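Local coordinates for extracellular solute-binding protein, family 3 (PDB 5SV6), which is of unknown function but has a periplasmic binding protein-like architecture, and as MxaJ is probably linked to the methanol dehydrogenase system, at residues Val110-Pro115 against Gln250-Ile255; Thr119-Tyr124 against Glu267-Leu272; Phe154-Gly159 against Asn177-Leu182; Glu163-Glu168 against Ala239-Gly244. All blocks are in the same frame, centred on the assembly; numbering follows the deposited sequence.

How the contacts relate
From the N terminus, the chain first meets contact 1, which joins strand 106-111 to strand 247-257, and then contact 2, which sets helix 262-274 on 119-124. Each closes a loop of more than 130 residues; their segments alternate along the chain, so the two loops cross, and they touch through Q253, S254, S120 and Y124. Nested inside both, contact 3 closes a short loop from strand 154-156 to helix 172-180, and contact 4 a longer one from helix 161-168 to 239-244; these two also cross and touch. Contacts 1 and 3, with centres about 24 Å apart, lie on opposite sides of the chain's centre although both reach the same branched sheet.

Contact 1 of 4, residues Val110-Pro115 against Gln250-Ile255; sequences VDKGDP and QFEQSI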
loop_
_atom_site.group_PDB
_atom_site.type_symbol
_atom_site.label_atom_id
_atom_site.label_comp_id
_atom_site.label_asym_id
_atom_site.label_seq_id
_atom_site.Cartn_x
_atom_site.Cartn_y
_atom_site.Cartn_z
ATOM N N VAL A 110 -8.642 -2.349 1.600
ATOM C CA VAL A 110 -8.317 -3.639 0.991
ATOM C C VAL A 110 -8.554 -3.504 -0.512
ATOM O O VAL A 110 -9.189 -2.538 -0.956
ATOM C CB VAL A 110 -9.171 -4.810 1.551
ATOM C CG1 VAL A 110 -8.984 -4.963 3.072
ATOM C CG2 VAL A 110 -10.643 -4.641 1.183
ATOM N N ASP A 111 -8.041 -4.446 -1.303
ATOM C CA ASP A 111 -8.348 -4.438 -2.735
ATOM C C ASP A 111 -9.853 -4.613 -2.927
ATOM O O ASP A 111 -10.480 -5.405 -2.223
ATOM C CB ASP A 111 -7.644 -5.577 -3.477
ATOM C CG ASP A 111 -6.131 -5.411 -3.545
ATOM O OD1 ASP A 111 -5.613 -4.325 -3.213
ATOM O OD2 ASP A 111 -5.458 -6.387 -3.952
ATOM N N LYS A 112 -10.430 -3.873 -3.868
ATOM C CA LYS A 112 -11.831 -4.077 -4.235
ATOM C C LYS A 112 -12.066 -5.549 -4.575
ATOM O O LYS A 112 -11.256 -6.159 -5.253
ATOM C CB LYS A 112 -12.186 -3.214 -5.446
ATOM C CG LYS A 112 -13.596 -3.459 -5.980
ATOM C CD LYS A 112 -14.652 -3.211 -4.901
ATOM C CE LYS A 112 -16.027 -3.690 -5.358
ATOM N NZ LYS A 112 -17.096 -3.445 -4.343
ATOM N N GLY A 113 -13.154 -6.131 -4.081
ATOM C CA GLY A 113 -13.490 -7.493 -4.457
ATOM C C GLY A 113 -12.741 -8.599 -3.726
ATOM O O GLY A 113 -12.871 -9.770 -4.099
ATOM N N ASP A 114 -11.933 -8.229 -2.727
ATOM C CA ASP A 114 -11.323 -9.182 -1.794
ATOM C C ASP A 114 -12.404 -10.196 -1.403
ATOM O O ASP A 114 -13.460 -9.811 -0.907
ATOM C CB ASP A 114 -10.828 -8.413 -0.551
ATOM C CG ASP A 114 -10.083 -9.288 0.460
ATOM O OD1 ASP A 114 -10.509 -10.428 0.734
ATOM O OD2 ASP A 114 -9.069 -8.802 1.017
ATOM N N PRO A 115 -12.151 -11.492 -1.649
ATOM C CA PRO A 115 -13.157 -12.550 -1.480
ATOM C C PRO A 115 -13.574 -12.792 -0.036
ATOM O O PRO A 115 -14.620 -13.397 0.206
ATOM C CB PRO A 115 -12.449 -13.799 -2.030
ATOM C CG PRO A 115 -11.362 -13.253 -2.922
ATOM C CD PRO A 115 -10.901 -12.011 -2.233
ATOM N N GLN A 250 -1.966 -2.021 -10.864
ATOM C CA GLN A 250 -2.852 -0.966 -10.370
ATOM C C GLN A 250 -4.080 -1.590 -9.716
ATOM O O GLN A 250 -4.665 -2.517 -10.263
ATOM C CB GLN A 250 -3.289 -0.043 -11.515
ATOM C CG GLN A 250 -2.165 0.769 -12.132
ATOM C CD GLN A 250 -2.636 1.656 -13.279
ATOM O OE1 GLN A 250 -3.833 1.908 -13.440
ATOM N NE2 GLN A 250 -1.690 2.160 -14.059
ATOM N N PHE A 251 -4.471 -1.081 -8.549
ATOM C CA PHE A 251 -5.537 -1.712 -7.764
ATOM C C PHE A 251 -6.521 -0.699 -7.182
ATOM O O PHE A 251 -6.112 0.304 -6.586
ATOM C CB PHE A 251 -4.932 -2.536 -6.617
ATOM C CG PHE A 251 -4.080 -3.691 -7.087
ATOM C CD1 PHE A 251 -4.618 -4.970 -7.180
ATOM C CD2 PHE A 251 -2.758 -3.490 -7.458
ATOM C CE1 PHE A 251 -3.850 -6.030 -7.640
ATOM C CE2 PHE A 251 -1.977 -4.549 -7.918
ATOM C CZ PHE A 251 -2.524 -5.822 -8.006
ATOM N N GLU A 252 -7.813 -0.982 -7.335
ATOM C CA GLU A 252 -8.850 -0.186 -6.688
ATOM C C GLU A 252 -8.884 -0.539 -5.204
ATOM O O GLU A 252 -8.782 -1.711 -4.833
ATOM C CB GLU A 252 -10.221 -0.440 -7.326
ATOM C CG GLU A 252 -10.353 0.117 -8.742
ATOM C CD GLU A 252 -11.698 -0.207 -9.370
ATOM O OE1 GLU A 252 -12.388 -1.129 -8.883
ATOM O OE2 GLU A 252 -12.079 0.476 -10.336
ATOM N N GLN A 253 -9.027 0.472 -4.357
ATOM C CA GLN A 253 -9.063 0.247 -2.913
ATOM C C GLN A 253 -10.443 0.533 -2.315
ATOM O O GLN A 253 -11.082 1.523 -2.666
ATOM C CB GLN A 253 -7.999 1.102 -2.222
ATOM C CG GLN A 253 -6.585 0.809 -2.719
ATOM C CD GLN A 253 -6.145 -0.598 -2.378
ATOM O OE1 GLN A 253 -5.981 -0.933 -1.206
ATOM N NE2 GLN A 253 -5.982 -1.440 -3.400
ATOM N N SER A 254 -10.878 -0.318 -1.390
ATOM C CA SER A 254 -12.204 -0.201 -0.779
ATOM C C SER A 254 -12.158 -0.348 0.735
ATOM O O SER A 254 -11.203 -0.890 1.286
ATOM C CB SER A 254 -13.134 -1.292 -1.312
ATOM O OG SER A 254 -13.330 -1.198 -2.712
ATOM N N ILE A 255 -13.206 0.128 1.400
ATOM C CA ILE A 255 -13.443 -0.197 2.810
ATOM C C ILE A 255 -13.932 -1.637 2.866
ATOM O O ILE A 255 -14.656 -2.059 1.967
ATOM C CB ILE A 255 -14.568 0.692 3.397
ATOM C CG1 ILE A 255 -14.265 2.184 3.212
ATOM C CG2 ILE A 255 -14.816 0.359 4.852
ATOM C CD1 ILE A 255 -13.038 2.668 3.936
HETATM O O HOH W 1 -5.029 -3.318 -0.512
#
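V110 and S254 form a hydrogen-bonded antiparallel pair: V110 N donates to S254 O at 3.0 Å, and S254 N returns a bond to V110 O at 2.8 Å. Both residues are buried, their side chains share one face of the sheet, and this is the tight part of the contact. The ladder goes one bond further, K112 N to E252 O at 2.9 Å, the donor standing above the carbonyl plane. CD of K112 packs 3.3 Å from S254 OG; both S254 OG and K112 NZ bond S120 O of the neighbouring strand.

D111 is partly exposed but well bonded. Bent at chi2 (-65°), the Q253 chain brings NE2 to D111 OD1 at 2.9 Å, approaching on the anti side with the amide almost perpendicular to the carboxylate. A water donates both to this oxygen and to Q253 OE1, so two donors grip OD1, while D111 OD2 lies obliquely off the F251 ring, 3.6 Å from CD1. The chain opens to solvent at K112 and G113, in a type II turn from D111 to D114. Strand 247-257 returns antiparallel beside 106-111, which itself runs parallel to 47-52, an order typical of the type II periplasmic binding protein fold.

Contact 2 of 4, residues Thr119-Tyr124 against Glu267-Leu272; sequences TSDPYY and EINTAL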
loop_
_atom_site.group_PDB
_atom_site.type_symbol
_atom_site.label_atom_id
_atom_site.label_comp_id
_atom_site.label_asym_id
_atom_site.label_seq_id
_atom_site.Cartn_x
_atom_site.Cartn_y
_atom_site.Cartn_z
ATOM N N THR A 119 -16.848 -5.516 0.137
ATOM C CA THR A 119 -16.058 -4.319 -0.117
ATOM C C THR A 119 -16.946 -3.182 -0.624
ATOM O O THR A 119 -17.889 -3.400 -1.382
ATOM C CB THR A 119 -14.912 -4.563 -1.127
ATOM O OG1 THR A 119 -15.420 -5.280 -2.255
ATOM C CG2 THR A 119 -13.791 -5.371 -0.488
ATOM N N SER A 120 -16.622 -1.973 -0.199
ATOM C CA SER A 120 -17.374 -0.795 -0.588
ATOM C C SER A 120 -17.081 -0.471 -2.048
ATOM O O SER A 120 -16.177 -1.063 -2.659
ATOM C CB SER A 120 -16.923 0.385 0.272
ATOM O OG SER A 120 -15.623 0.801 -0.125
ATOM N N ASP A 121 -17.832 0.475 -2.605
ATOM C CA ASP A 121 -17.398 1.142 -3.827
ATOM C C ASP A 121 -15.959 1.599 -3.591
ATOM O O ASP A 121 -15.626 2.094 -2.503
ATOM C CB ASP A 121 -18.269 2.375 -4.133
ATOM C CG ASP A 121 -19.735 2.033 -4.337
ATOM O OD1 ASP A 121 -20.030 0.914 -4.794
ATOM O OD2 ASP A 121 -20.604 2.882 -4.023
ATOM N N PRO A 122 -15.088 1.419 -4.595
ATOM C CA PRO A 122 -13.693 1.866 -4.446
ATOM C C PRO A 122 -13.636 3.371 -4.185
ATOM O O PRO A 122 -14.374 4.112 -4.836
ATOM C CB PRO A 122 -13.068 1.560 -5.809
ATOM C CG PRO A 122 -13.984 0.574 -6.463
ATOM C CD PRO A 122 -15.365 0.847 -5.923
ATOM N N TYR A 123 -12.805 3.820 -3.247
ATOM C CA TYR A 123 -12.706 5.257 -3.005
ATOM C C TYR A 123 -11.423 5.856 -3.578
ATOM O O TYR A 123 -11.256 7.073 -3.596
ATOM C CB TYR A 123 -12.930 5.623 -1.523
ATOM C CG TYR A 123 -11.926 5.036 -0.540
ATOM C CD1 TYR A 123 -12.123 3.781 0.032
ATOM C CD2 TYR A 123 -10.813 5.760 -0.155
ATOM C CE1 TYR A 123 -11.207 3.252 0.938
ATOM C CE2 TYR A 123 -9.905 5.256 0.750
ATOM C CZ TYR A 123 -10.097 4.005 1.292
ATOM O OH TYR A 123 -9.171 3.522 2.189
ATOM N N TYR A 124 -10.521 4.992 -4.042
ATOM C CA TYR A 124 -9.446 5.420 -4.948
ATOM C C TYR A 124 -8.801 4.262 -5.678
ATOM O O TYR A 124 -9.029 3.104 -5.360
ATOM C CB TYR A 124 -8.362 6.257 -4.245
ATOM C CG TYR A 124 -7.495 5.543 -3.208
ATOM C CD1 TYR A 124 -6.133 5.344 -3.427
ATOM C CD2 TYR A 124 -8.026 5.118 -2.000
ATOM C CE1 TYR A 124 -5.333 4.710 -2.477
ATOM C CE2 TYR A 124 -7.239 4.496 -1.040
ATOM C CZ TYR A 124 -5.893 4.297 -1.282
ATOM O OH TYR A 124 -5.114 3.685 -0.319
ATOM N N GLU A 267 -24.471 2.081 4.358
ATOM C CA GLU A 267 -24.202 3.376 4.990
ATOM C C GLU A 267 -22.807 3.886 4.625
ATOM O O GLU A 267 -22.589 5.082 4.429
ATOM C CB GLU A 267 -24.332 3.284 6.516
ATOM C CG GLU A 267 -25.761 3.137 7.020
ATOM C CD GLU A 267 -25.870 3.280 8.532
ATOM O OE1 GLU A 267 -25.029 3.980 9.148
ATOM O OE2 GLU A 267 -26.806 2.687 9.106
ATOM N N ILE A 268 -21.861 2.959 4.545
ATOM C CA ILE A 268 -20.508 3.299 4.161
ATOM C C ILE A 268 -20.450 3.831 2.729
ATOM O O ILE A 268 -19.842 4.861 2.474
ATOM C CB ILE A 268 -19.564 2.087 4.365
ATOM C CG1 ILE A 268 -19.358 1.872 5.869
ATOM C CG2 ILE A 268 -18.240 2.325 3.654
ATOM C CD1 ILE A 268 -18.654 0.582 6.253
ATOM N N ASN A 269 -21.103 3.144 1.803
ATOM C CA ASN A 269 -21.115 3.589 0.421
ATOM C C ASN A 269 -21.731 4.982 0.278
ATOM O O ASN A 269 -21.257 5.810 -0.492
ATOM C CB ASN A 269 -21.848 2.577 -0.462
ATOM C CG ASN A 269 -20.969 1.397 -0.837
ATOM O OD1 ASN A 269 -19.738 1.494 -0.776
ATOM N ND2 ASN A 269 -21.588 0.285 -1.232
ATOM N N THR A 270 -22.783 5.227 1.044
ATOM C CA THR A 270 -23.438 6.524 1.022
ATOM C C THR A 270 -22.480 7.586 1.533
ATOM O O THR A 270 -22.363 8.655 0.942
ATOM C CB THR A 270 -24.723 6.489 1.872
ATOM O OG1 THR A 270 -25.686 5.673 1.207
ATOM C CG2 THR A 270 -25.316 7.891 2.075
ATOM N N ALA A 271 -21.780 7.280 2.626
ATOM C CA ALA A 271 -20.879 8.245 3.231
ATOM C C ALA A 271 -19.688 8.529 2.315
ATOM O O ALA A 271 -19.268 9.674 2.182
ATOM C CB ALA A 271 -20.402 7.761 4.595
ATOM N N LEU A 272 -19.145 7.479 1.701
ATOM C CA LEU A 272 -18.006 7.613 0.780
ATOM C C LEU A 272 -18.314 8.568 -0.360
ATOM O O LEU A 272 -17.505 9.416 -0.719
ATOM C CB LEU A 272 -17.619 6.249 0.194
ATOM C CG LEU A 272 -16.926 5.291 1.158
ATOM C CD1 LEU A 272 -16.625 3.952 0.491
ATOM C CD2 LEU A 272 -15.655 5.946 1.652
HETATM O O HOH W 2 -20.184 -2.236 -2.224
HETATM O O HOH W 3 -19.573 5.147 -2.650
#
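S120 and N269 bring the backbones closest, their CA atoms 5.9 Å apart, as 119-124 passes along one side of helix 262-274, and Y123 and L272 follow one helix turn further on. The polar link is N269, whose OD1 accepts the backbone N-H of D121 at 2.8 Å, the donor tilted 31° from the amide carbonyl plane. The same amide lies flat against the carboxylate of D121: the two planes are within 3° of parallel and stacked, with D121 OD2 3.5 Å from N269 CG, although the side chains cross at about a right angle. With chi1 of N269 at -81°, CG lies anti to the backbone carbonyl carbon and the amide swings out from the helix over this backbone.

Two waters complete the network. One donates to T119 O and accepts from N269 ND2; the other donates to D121 OD2 and to N269 O. The amide is thus held through both its oxygen and its nitrogen, which fixes its rotation.

L272 supplies the apolar half. Its CD1 sits 3.6 Å from S120 CB and its CD2 4.2 Å from Y123 CB, while CD1 also lies 3.4 Å from S120 OG. S120 OG is engaged in its turn, donating to D121 O and accepting from I255 N of strand 247-257, and Y123 OH bonds M108 O. I279 of helix 276-286 touches both L272 and Y123. A helix packed beside the sheet, as 262-274 is here, belongs to the layered alpha/beta lobe of periplasmic binding proteins.

Contact 3 of 4, residues Phe154-Gly159 against Asn177-Leu182; sequences FAIVPG and NYTMSL
CG of the P158 ring abuts CG2 of T179 at 3.7 Å, and the same P158 CG lies 3.6 Å from CE of M180, a selenomethionine whose chain runs alongside the proline side chain but points the other way. Bends at chi2 and chi3 fold the M180 chain back, so that its methyl reaches the ring even though its CB sets off away from the strand. T179 CG2 also touches I156 O at 3.8 Å. It can do so because chi1 of -61° places this methyl anti to the backbone N and aims it at the backbone between I156 and P158.

At the other end of the contact Y178 presents its ring edge to the strand: CD2 is 3.8 Å from F154 O and CE2 4.1 Å from A155 N, both close to the ring plane.

The second shell sets these groups in place. Y178 OH bonds E203 of helix 197-206, and T179 OG1 bonds N175 O one helical turn back. The side chain of N175 in turn takes F154 N, a direct polar tie between this helix and the strand. Y178 O is gripped twice by S181, through OG at 2.6 Å and through N at 3.1 Å. On the strand side, A155 is bonded through its backbone to I211 and H213 of strand 211-215.

Between 154-159 and 177-182 themselves, then, shape and dispersion do the work: methyls meet a proline, and an aromatic edge, slightly positive, faces a carbonyl oxygen, which is probably mildly favourable.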
loop_
_atom_site.group_PDB
_atom_site.type_symbol
_atom_site.label_atom_id
_atom_site.label_comp_id
_atom_site.label_asym_id
_atom_site.label_seq_id
_atom_site.Cartn_x
_atom_site.Cartn_y
_atom_site.Cartn_z
ATOM N N PHE A 154 17.386 -4.009 -6.389
ATOM C CA PHE A 154 16.004 -3.565 -6.509
ATOM C C PHE A 154 15.313 -3.593 -5.141
ATOM O O PHE A 154 15.149 -4.652 -4.545
ATOM C CB PHE A 154 15.244 -4.473 -7.484
ATOM C CG PHE A 154 15.828 -4.502 -8.880
ATOM C CD1 PHE A 154 16.939 -5.283 -9.168
ATOM C CD2 PHE A 154 15.243 -3.776 -9.909
ATOM C CE1 PHE A 154 17.480 -5.310 -10.446
ATOM C CE2 PHE A 154 15.775 -3.804 -11.201
ATOM C CZ PHE A 154 16.892 -4.577 -11.462
ATOM N N ALA A 155 14.897 -2.436 -4.640
ATOM C CA ALA A 155 14.184 -2.430 -3.368
ATOM C C ALA A 155 12.706 -2.756 -3.611
ATOM O O ALA A 155 11.959 -1.912 -4.115
ATOM C CB ALA A 155 14.343 -1.087 -2.682
ATOM N N ILE A 156 12.299 -3.985 -3.286
ATOM C CA ILE A 156 10.913 -4.422 -3.468
ATOM C C ILE A 156 10.359 -5.205 -2.274
ATOM O O ILE A 156 11.105 -5.642 -1.394
ATOM C CB ILE A 156 10.737 -5.298 -4.728
ATOM C CG1 ILE A 156 11.463 -6.639 -4.549
ATOM C CG2 ILE A 156 11.219 -4.551 -5.984
ATOM C CD1 ILE A 156 10.963 -7.729 -5.468
ATOM N N VAL A 157 9.042 -5.385 -2.267
ATOM C CA VAL A 157 8.379 -6.182 -1.243
ATOM C C VAL A 157 8.039 -7.568 -1.790
ATOM O O VAL A 157 7.348 -7.694 -2.803
ATOM C CB VAL A 157 7.089 -5.487 -0.750
ATOM C CG1 VAL A 157 6.390 -6.328 0.319
ATOM C CG2 VAL A 157 7.401 -4.096 -0.218
ATOM N N PRO A 158 8.529 -8.620 -1.122
ATOM C CA PRO A 158 8.262 -9.993 -1.569
ATOM C C PRO A 158 6.768 -10.301 -1.549
ATOM O O PRO A 158 6.057 -9.805 -0.680
ATOM C CB PRO A 158 9.002 -10.848 -0.536
ATOM C CG PRO A 158 10.060 -9.937 0.020
ATOM C CD PRO A 158 9.432 -8.576 0.043
ATOM N N GLY A 159 6.301 -11.090 -2.511
ATOM C CA GLY A 159 4.892 -11.431 -2.602
ATOM C C GLY A 159 4.045 -10.399 -3.321
ATOM O O GLY A 159 2.831 -10.590 -3.491
ATOM N N ASN A 177 19.261 -11.949 -1.978
ATOM C CA ASN A 177 19.986 -11.624 -0.751
ATOM C C ASN A 177 19.794 -10.160 -0.331
ATOM O O ASN A 177 19.574 -9.871 0.842
ATOM C CB ASN A 177 21.478 -11.958 -0.867
ATOM C CG ASN A 177 21.731 -13.444 -1.052
ATOM O OD1 ASN A 177 20.886 -14.276 -0.732
ATOM N ND2 ASN A 177 22.901 -13.778 -1.583
ATOM N N TYR A 178 19.857 -9.244 -1.291
ATOM C CA TYR A 178 19.579 -7.842 -0.998
ATOM C C TYR A 178 18.180 -7.622 -0.393
ATOM O O TYR A 178 18.042 -6.961 0.631
ATOM C CB TYR A 178 19.745 -6.984 -2.251
ATOM C CG TYR A 178 19.437 -5.531 -1.991
ATOM C CD1 TYR A 178 20.145 -4.821 -1.030
ATOM C CD2 TYR A 178 18.434 -4.874 -2.685
ATOM C CE1 TYR A 178 19.873 -3.496 -0.775
ATOM C CE2 TYR A 178 18.154 -3.532 -2.439
ATOM C CZ TYR A 178 18.880 -2.853 -1.476
ATOM O OH TYR A 178 18.612 -1.534 -1.213
ATOM N N THR A 179 17.160 -8.197 -1.023
ATOM C CA THR A 179 15.766 -8.069 -0.564
ATOM C C THR A 179 15.560 -8.640 0.845
ATOM O O THR A 179 14.852 -8.055 1.684
ATOM C CB THR A 179 14.812 -8.803 -1.536
ATOM O OG1 THR A 179 14.911 -8.212 -2.839
ATOM C CG2 THR A 179 13.369 -8.716 -1.056
HETATM N N MSE A 180 16.187 -9.783 1.104
HETATM C CA MSE A 180 16.099 -10.437 2.410
HETATM C C MSE A 180 16.853 -9.686 3.516
HETATM O O MSE A 180 16.638 -9.950 4.700
HETATM C CB MSE A 180 16.629 -11.864 2.331
HETATM C CG MSE A 180 15.777 -12.789 1.509
HETATM SE SE MSE A 180 13.915 -12.853 2.124
HETATM C CE MSE A 180 13.084 -11.774 0.731
ATOM N N SER A 181 17.755 -8.787 3.133
ATOM C CA SER A 181 18.479 -7.968 4.107
ATOM C C SER A 181 17.613 -6.796 4.568
ATOM O O SER A 181 17.948 -6.108 5.538
ATOM C CB SER A 181 19.793 -7.439 3.520
ATOM O OG SER A 181 19.586 -6.331 2.644
ATOM N N LEU A 182 16.508 -6.566 3.860
ATOM C CA LEU A 182 15.643 -5.410 4.126
ATOM C C LEU A 182 14.301 -5.764 4.772
ATOM O O LEU A 182 13.781 -4.998 5.567
ATOM C CB LEU A 182 15.355 -4.634 2.836
ATOM C CG LEU A 182 16.531 -3.981 2.114
ATOM C CD1 LEU A 182 16.107 -3.470 0.744
ATOM C CD2 LEU A 182 17.117 -2.852 2.953
#

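Contact 4 of 4, residues Glu163-Glu168 against Ala239-Gly244; sequences EVMLRE and APTRDG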
loop_
_atom_site.group_PDB
_atom_site.type_symbol
_atom_site.label_atom_id
_atom_site.label_comp_id
_atom_site.label_asym_id
_atom_site.label_seq_id
_atom_site.Cartn_x
_atom_site.Cartn_y
_atom_site.Cartn_z
ATOM N N GLU A 163 7.690 -8.664 -7.280
ATOM C CA GLU A 163 8.427 -9.923 -7.274
ATOM C C GLU A 163 8.170 -10.707 -8.555
ATOM O O GLU A 163 9.095 -11.192 -9.187
ATOM C CB GLU A 163 8.069 -10.784 -6.048
ATOM C CG GLU A 163 8.937 -12.029 -5.972
ATOM C CD GLU A 163 8.582 -12.978 -4.835
ATOM O OE1 GLU A 163 7.893 -12.570 -3.875
ATOM O OE2 GLU A 163 9.007 -14.146 -4.917
ATOM N N VAL A 164 6.901 -10.827 -8.929
ATOM C CA VAL A 164 6.530 -11.513 -10.164
ATOM C C VAL A 164 7.301 -10.935 -11.354
ATOM O O VAL A 164 7.850 -11.672 -12.155
ATOM C CB VAL A 164 5.000 -11.438 -10.416
ATOM C CG1 VAL A 164 4.615 -12.255 -11.648
ATOM C CG2 VAL A 164 4.233 -11.935 -9.183
HETATM N N MSE A 165 7.392 -9.611 -11.430
HETATM C CA MSE A 165 8.056 -8.968 -12.561
HETATM C C MSE A 165 9.581 -9.046 -12.505
HETATM O O MSE A 165 10.247 -9.063 -13.541
HETATM C CB MSE A 165 7.598 -7.514 -12.701
HETATM C CG MSE A 165 6.116 -7.358 -13.001
HETATM SE SE MSE A 165 5.548 -8.543 -14.471
HETATM C CE MSE A 165 6.799 -7.946 -15.859
ATOM N N LEU A 166 10.140 -9.102 -11.301
ATOM C CA LEU A 166 11.587 -9.249 -11.166
ATOM C C LEU A 166 12.017 -10.626 -11.674
ATOM O O LEU A 166 13.063 -10.775 -12.318
ATOM C CB LEU A 166 12.016 -9.044 -9.709
ATOM C CG LEU A 166 13.270 -8.195 -9.486
ATOM C CD1 LEU A 166 13.208 -6.882 -10.260
ATOM C CD2 LEU A 166 13.515 -7.936 -7.993
ATOM N N ARG A 167 11.204 -11.632 -11.382
ATOM C CA ARG A 167 11.450 -12.965 -11.924
ATOM C C ARG A 167 11.319 -12.930 -13.442
ATOM O O ARG A 167 12.161 -13.469 -14.163
ATOM C CB ARG A 167 10.459 -13.967 -11.348
ATOM C CG ARG A 167 10.539 -14.131 -9.843
ATOM C CD ARG A 167 9.582 -15.216 -9.398
ATOM N NE ARG A 167 9.655 -15.484 -7.969
ATOM C CZ ARG A 167 10.395 -16.449 -7.438
ATOM N NH1 ARG A 167 11.127 -17.225 -8.228
ATOM N NH2 ARG A 167 10.398 -16.644 -6.124
ATOM N N GLU A 168 10.267 -12.270 -13.922
ATOM C CA GLU A 168 10.029 -12.144 -15.355
ATOM C C GLU A 168 11.248 -11.609 -16.107
ATOM O O GLU A 168 11.592 -12.128 -17.167
ATOM C CB GLU A 168 8.805 -11.263 -15.641
ATOM C CG GLU A 168 8.616 -10.925 -17.125
ATOM C CD GLU A 168 8.233 -12.137 -17.969
ATOM O OE1 GLU A 168 7.819 -13.161 -17.387
ATOM O OE2 GLU A 168 8.334 -12.059 -19.217
ATOM N N ALA A 239 1.029 -5.443 -16.585
ATOM C CA ALA A 239 2.337 -5.692 -17.186
ATOM C C ALA A 239 2.368 -7.045 -17.886
ATOM O O ALA A 239 2.013 -8.068 -17.286
ATOM C CB ALA A 239 3.444 -5.612 -16.140
ATOM N N PRO A 240 2.794 -7.052 -19.161
ATOM C CA PRO A 240 2.882 -8.282 -19.961
ATOM C C PRO A 240 4.007 -9.186 -19.491
ATOM O O PRO A 240 5.006 -8.697 -18.972
ATOM C CB PRO A 240 3.183 -7.765 -21.377
ATOM C CG PRO A 240 3.783 -6.428 -21.171
ATOM C CD PRO A 240 3.093 -5.855 -19.963
ATOM N N THR A 241 3.831 -10.493 -19.657
ATOM C CA THR A 241 4.895 -11.456 -19.391
ATOM C C THR A 241 5.031 -12.388 -20.594
ATOM O O THR A 241 4.079 -12.574 -21.351
ATOM C CB THR A 241 4.632 -12.270 -18.103
ATOM O OG1 THR A 241 3.475 -13.101 -18.269
ATOM C CG2 THR A 241 4.423 -11.338 -16.913
ATOM N N ARG A 242 6.210 -12.964 -20.784
ATOM C CA ARG A 242 6.453 -13.766 -21.977
ATOM C C ARG A 242 5.651 -15.062 -21.980
ATOM O O ARG A 242 5.034 -15.410 -22.985
ATOM C CB ARG A 242 7.942 -14.081 -22.130
ATOM C CG ARG A 242 8.823 -12.849 -22.217
ATOM C CD ARG A 242 10.253 -13.201 -22.603
ATOM N NE ARG A 242 11.180 -12.105 -22.320
ATOM C CZ ARG A 242 11.233 -10.963 -23.003
ATOM N NH1 ARG A 242 12.115 -10.029 -22.666
ATOM N NH2 ARG A 242 10.402 -10.748 -24.017
ATOM N N ASP A 243 5.674 -15.774 -20.858
ATOM C CA ASP A 243 5.076 -17.106 -20.780
ATOM C C ASP A 243 3.805 -17.119 -19.937
ATOM O O ASP A 243 2.822 -17.761 -20.308
ATOM C CB ASP A 243 6.086 -18.125 -20.230
ATOM C CG ASP A 243 7.269 -18.349 -21.165
ATOM O OD1 ASP A 243 7.101 -18.200 -22.396
ATOM O OD2 ASP A 243 8.371 -18.683 -20.668
ATOM N N GLY A 244 3.826 -16.410 -18.809
ATOM C CA GLY A 244 2.674 -16.340 -17.921
ATOM C C GLY A 244 1.515 -15.526 -18.480
ATOM O O GLY A 244 1.275 -15.519 -19.690
HETATM O O HOH W 4 6.673 -15.380 -18.565
#
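R242 N donates to E168 OE2 at 2.8 Å with an N-H...O angle of 159°, coming from above the carboxylate plane. The other carboxylate oxygen, OE1, accepts a hydrogen bond from a water at 2.8 Å. The acid of E168, the last residue of helix 161-168, is therefore bonded directly to R242 N, and the water on OE1 may extend the link to D243 N, although the separation of that water from the nitrogen is short enough to leave its detail doubtful. With CG anti to the backbone N (chi1 172°) and a bend at chi2, the E168 chain turns away from the helix and over the loop.

Around the acid the loop closes in. T241 CB lies 3.4 Å from E168 OE1, and R242 CG comes within 3.1 Å of OE2. The guanidinium of R242 is turned 44° from the carboxylate, with NE 4.2 Å from OE2 and no N-H aimed at it.

Further along, M165, a selenomethionine, reaches across the apolar part. Its SE rests 4.0 Å from A239 CB and 3.9 Å from T241 CG2, and its methyl carbon CE is 3.7 Å from P240 O. V247 and Q249 of strand 247-257 also touch M165, as does W143, while T241 OG1 bonds E245 O within the loop.

Chemically, a single carboxylate engages the exposed end of the loop, and the M165 side chain packs against A239 and T241 at the buried end. The nearby arginine charge would be expected to favour the ionised acid, whereas the negative C-terminal end of the helix would oppose it.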